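Local coordinates for uncharacterized protein (Bacteroides ovatus, PDB 4IRT) that is of unknown function but adopts a BNR-repeat beta-propeller fold and is a putative neuraminidase, at residues H207-Y211 with A238-L244. Sequence-based numbering, arbitrary orientation.
Sequences HDICY and AEYACRL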
loop_
_atom_site.group_PDB
_atom_site.type_symbol
_atom_site.label_atom_id
_atom_site.label_comp_id
_atom_site.label_asym_id
_atom_site.label_seq_id
_atom_site.Cartn_x
_atom_site.Cartn_y
_atom_site.Cartn_z
ATOM N N HIS A 207 17.215 6.889 -3.465
ATOM C CA HIS A 207 17.423 8.226 -2.954
ATOM C C HIS A 207 16.209 9.109 -3.173
ATOM O O HIS A 207 15.481 8.942 -4.161
ATOM C CB HIS A 207 18.669 8.854 -3.588
ATOM C CG HIS A 207 18.621 8.964 -5.084
ATOM N ND1 HIS A 207 18.207 10.110 -5.732
ATOM C CD2 HIS A 207 18.977 8.093 -6.055
ATOM C CE1 HIS A 207 18.299 9.933 -7.041
ATOM N NE2 HIS A 207 18.763 8.713 -7.264
ATOM N N ASP A 208 16.026 10.046 -2.235
ATOM C CA ASP A 208 15.010 11.107 -2.279
ATOM C C ASP A 208 13.566 10.623 -2.114
ATOM O O ASP A 208 13.256 9.452 -2.331
ATOM C CB ASP A 208 15.140 11.926 -3.589
ATOM C CG ASP A 208 16.485 12.618 -3.704
ATOM O OD1 ASP A 208 16.924 13.285 -2.732
ATOM O OD2 ASP A 208 17.123 12.493 -4.775
ATOM N N ILE A 209 12.718 11.549 -1.672
ATOM C CA ILE A 209 11.272 11.388 -1.642
ATOM C C ILE A 209 10.639 12.541 -2.402
ATOM O O ILE A 209 10.808 13.721 -2.026
ATOM C CB ILE A 209 10.708 11.340 -0.197
ATOM C CG1 ILE A 209 11.452 10.260 0.621
ATOM C CG2 ILE A 209 9.202 11.070 -0.232
ATOM C CD1 ILE A 209 10.941 10.034 2.036
ATOM N N CYS A 210 9.884 12.200 -3.439
ATOM C CA CYS A 210 9.278 13.185 -4.337
ATOM C C CYS A 210 7.742 13.104 -4.255
ATOM O O CYS A 210 7.193 12.136 -3.769
ATOM C CB CYS A 210 9.734 12.944 -5.783
ATOM S SG CYS A 210 11.528 13.128 -6.052
ATOM N N TYR A 211 7.049 14.110 -4.781
ATOM C CA TYR A 211 5.613 14.237 -4.557
ATOM C C TYR A 211 4.918 14.915 -5.737
ATOM O O TYR A 211 5.464 15.819 -6.326
ATOM C CB TYR A 211 5.364 15.059 -3.300
ATOM C CG TYR A 211 3.904 15.333 -3.045
ATOM C CD1 TYR A 211 3.092 14.368 -2.435
ATOM C CD2 TYR A 211 3.330 16.539 -3.396
ATOM C CE1 TYR A 211 1.747 14.603 -2.215
ATOM C CE2 TYR A 211 1.980 16.772 -3.197
ATOM C CZ TYR A 211 1.195 15.819 -2.579
ATOM O OH TYR A 211 -0.139 16.052 -2.315
ATOM N N ALA A 238 10.931 17.242 -10.562
ATOM C CA ALA A 238 10.129 16.692 -9.470
ATOM C C ALA A 238 10.172 17.616 -8.257
ATOM O O ALA A 238 11.195 18.254 -8.006
ATOM C CB ALA A 238 10.647 15.324 -9.082
ATOM N N GLU A 239 9.079 17.622 -7.492
ATOM C CA GLU A 239 9.046 18.264 -6.210
ATOM C C GLU A 239 9.701 17.327 -5.196
ATOM O O GLU A 239 9.259 16.196 -5.028
ATOM C CB GLU A 239 7.617 18.605 -5.762
ATOM C CG GLU A 239 7.620 19.307 -4.400
ATOM C CD GLU A 239 6.272 19.742 -3.874
ATOM O OE1 GLU A 239 5.211 19.500 -4.519
ATOM O OE2 GLU A 239 6.302 20.350 -2.766
ATOM N N TYR A 240 10.722 17.814 -4.489
ATOM C CA TYR A 240 11.364 17.039 -3.437
ATOM C C TYR A 240 10.713 17.310 -2.090
ATOM O O TYR A 240 10.913 18.364 -1.478
ATOM C CB TYR A 240 12.882 17.284 -3.446
ATOM C CG TYR A 240 13.458 16.617 -4.690
ATOM C CD1 TYR A 240 13.381 17.247 -5.946
ATOM C CD2 TYR A 240 13.953 15.324 -4.639
ATOM C CE1 TYR A 240 13.821 16.609 -7.105
ATOM C CE2 TYR A 240 14.426 14.687 -5.789
ATOM C CZ TYR A 240 14.348 15.333 -7.017
ATOM O OH TYR A 240 14.776 14.670 -8.143
ATOM N N ALA A 241 9.978 16.323 -1.608
ATOM C CA ALA A 241 9.434 16.368 -0.255
ATOM C C ALA A 241 10.538 16.225 0.797
ATOM O O ALA A 241 10.486 16.871 1.853
ATOM C CB ALA A 241 8.377 15.306 -0.061
ATOM N N CYS A 242 11.536 15.402 0.501
ATOM C CA CYS A 242 12.671 15.222 1.405
ATOM C C CYS A 242 13.851 14.761 0.594
ATOM O O CYS A 242 13.795 13.690 -0.061
ATOM C CB CYS A 242 12.348 14.245 2.540
ATOM S SG CYS A 242 13.609 14.190 3.865
ATOM N N ARG A 243 14.918 15.567 0.620
ATOM C CA ARG A 243 16.155 15.187 -0.047
ATOM C C ARG A 243 16.973 14.263 0.826
ATOM O O ARG A 243 17.350 14.609 1.939
ATOM C CB ARG A 243 16.989 16.397 -0.432
ATOM C CG ARG A 243 16.358 17.181 -1.554
ATOM C CD ARG A 243 17.372 17.639 -2.567
ATOM N NE ARG A 243 16.759 18.643 -3.411
ATOM C CZ ARG A 243 16.617 18.522 -4.715
ATOM N NH1 ARG A 243 17.080 17.453 -5.335
ATOM N NH2 ARG A 243 16.032 19.496 -5.389
ATOM N N LEU A 244 17.255 13.066 0.302
ATOM C CA LEU A 244 17.963 12.039 1.041
ATOM C C LEU A 244 18.911 11.333 0.113
ATOM O O LEU A 244 18.514 10.945 -0.992
ATOM C CB LEU A 244 16.957 11.009 1.598
ATOM C CG LEU A 244 16.062 11.533 2.713
ATOM C CD1 LEU A 244 14.883 10.597 2.929
ATOM C CD2 LEU A 244 16.861 11.725 3.998
#
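Asp-208 and Cys-210 both set their first torsion with the side chain beside the backbone N (chi1 -62° in each), which carries the carboxylate to Leu-244 and the sulfur to the Tyr-240 ring. Asp-208 OD1 accepts the Leu-244 amide N at 3.1 Å, on its anti side and somewhat out of the carboxylate plane. The Asp-208 amide N returns a bond to Leu-244 O at 2.9 Å, so one residue is gripped through both its N and its O. The other carboxylate oxygen, OD2, takes a nearly straight bond from His-207 ND1 at 2.8 Å, which arrives from above the carboxylate plane. His-207 NE2 is hydrogen-bonded to Glu-199 OE1. The bonds to OD1 and OD2 fix the rotation of the carboxylate, and Asp-208 CB lies at the edge of the Tyr-240 ring. An asparagine here would probably leave His-207 ND1 or the Leu-244 amide without its acceptor, since one carboxylate oxygen becomes an NH2. Cys-210 SG sits over one face of the Tyr-240 ring, 3.7 Å from the centroid, a sulfur-aromatic contact. Opposite Ile-209 the other strand inserts an extra residue, a classic beta bulge formed by Ala-241 and Cys-242. Ile-209 O accepts the Cys-242 amide N at 3.1 Å and, weakly, the Ala-241 amide N. Ile-209 N donates to Cys-242 O. Ile-209 CD1 meets Leu-244 CD1 at 4.1 Å, their side chains running alongside each other. Strand 239-242 is an edge strand of a four-stranded antiparallel sheet, one blade of the propeller. It pairs with strand 206-214, whose other neighbour is strand 191-198. Trp-195 and Trp-197 of that strand touch Cys-210, and Trp-197 also meets Asp-208. Trp-270 on strand 264-271 of the next four-stranded sheet packs against Ile-209 and Leu-244.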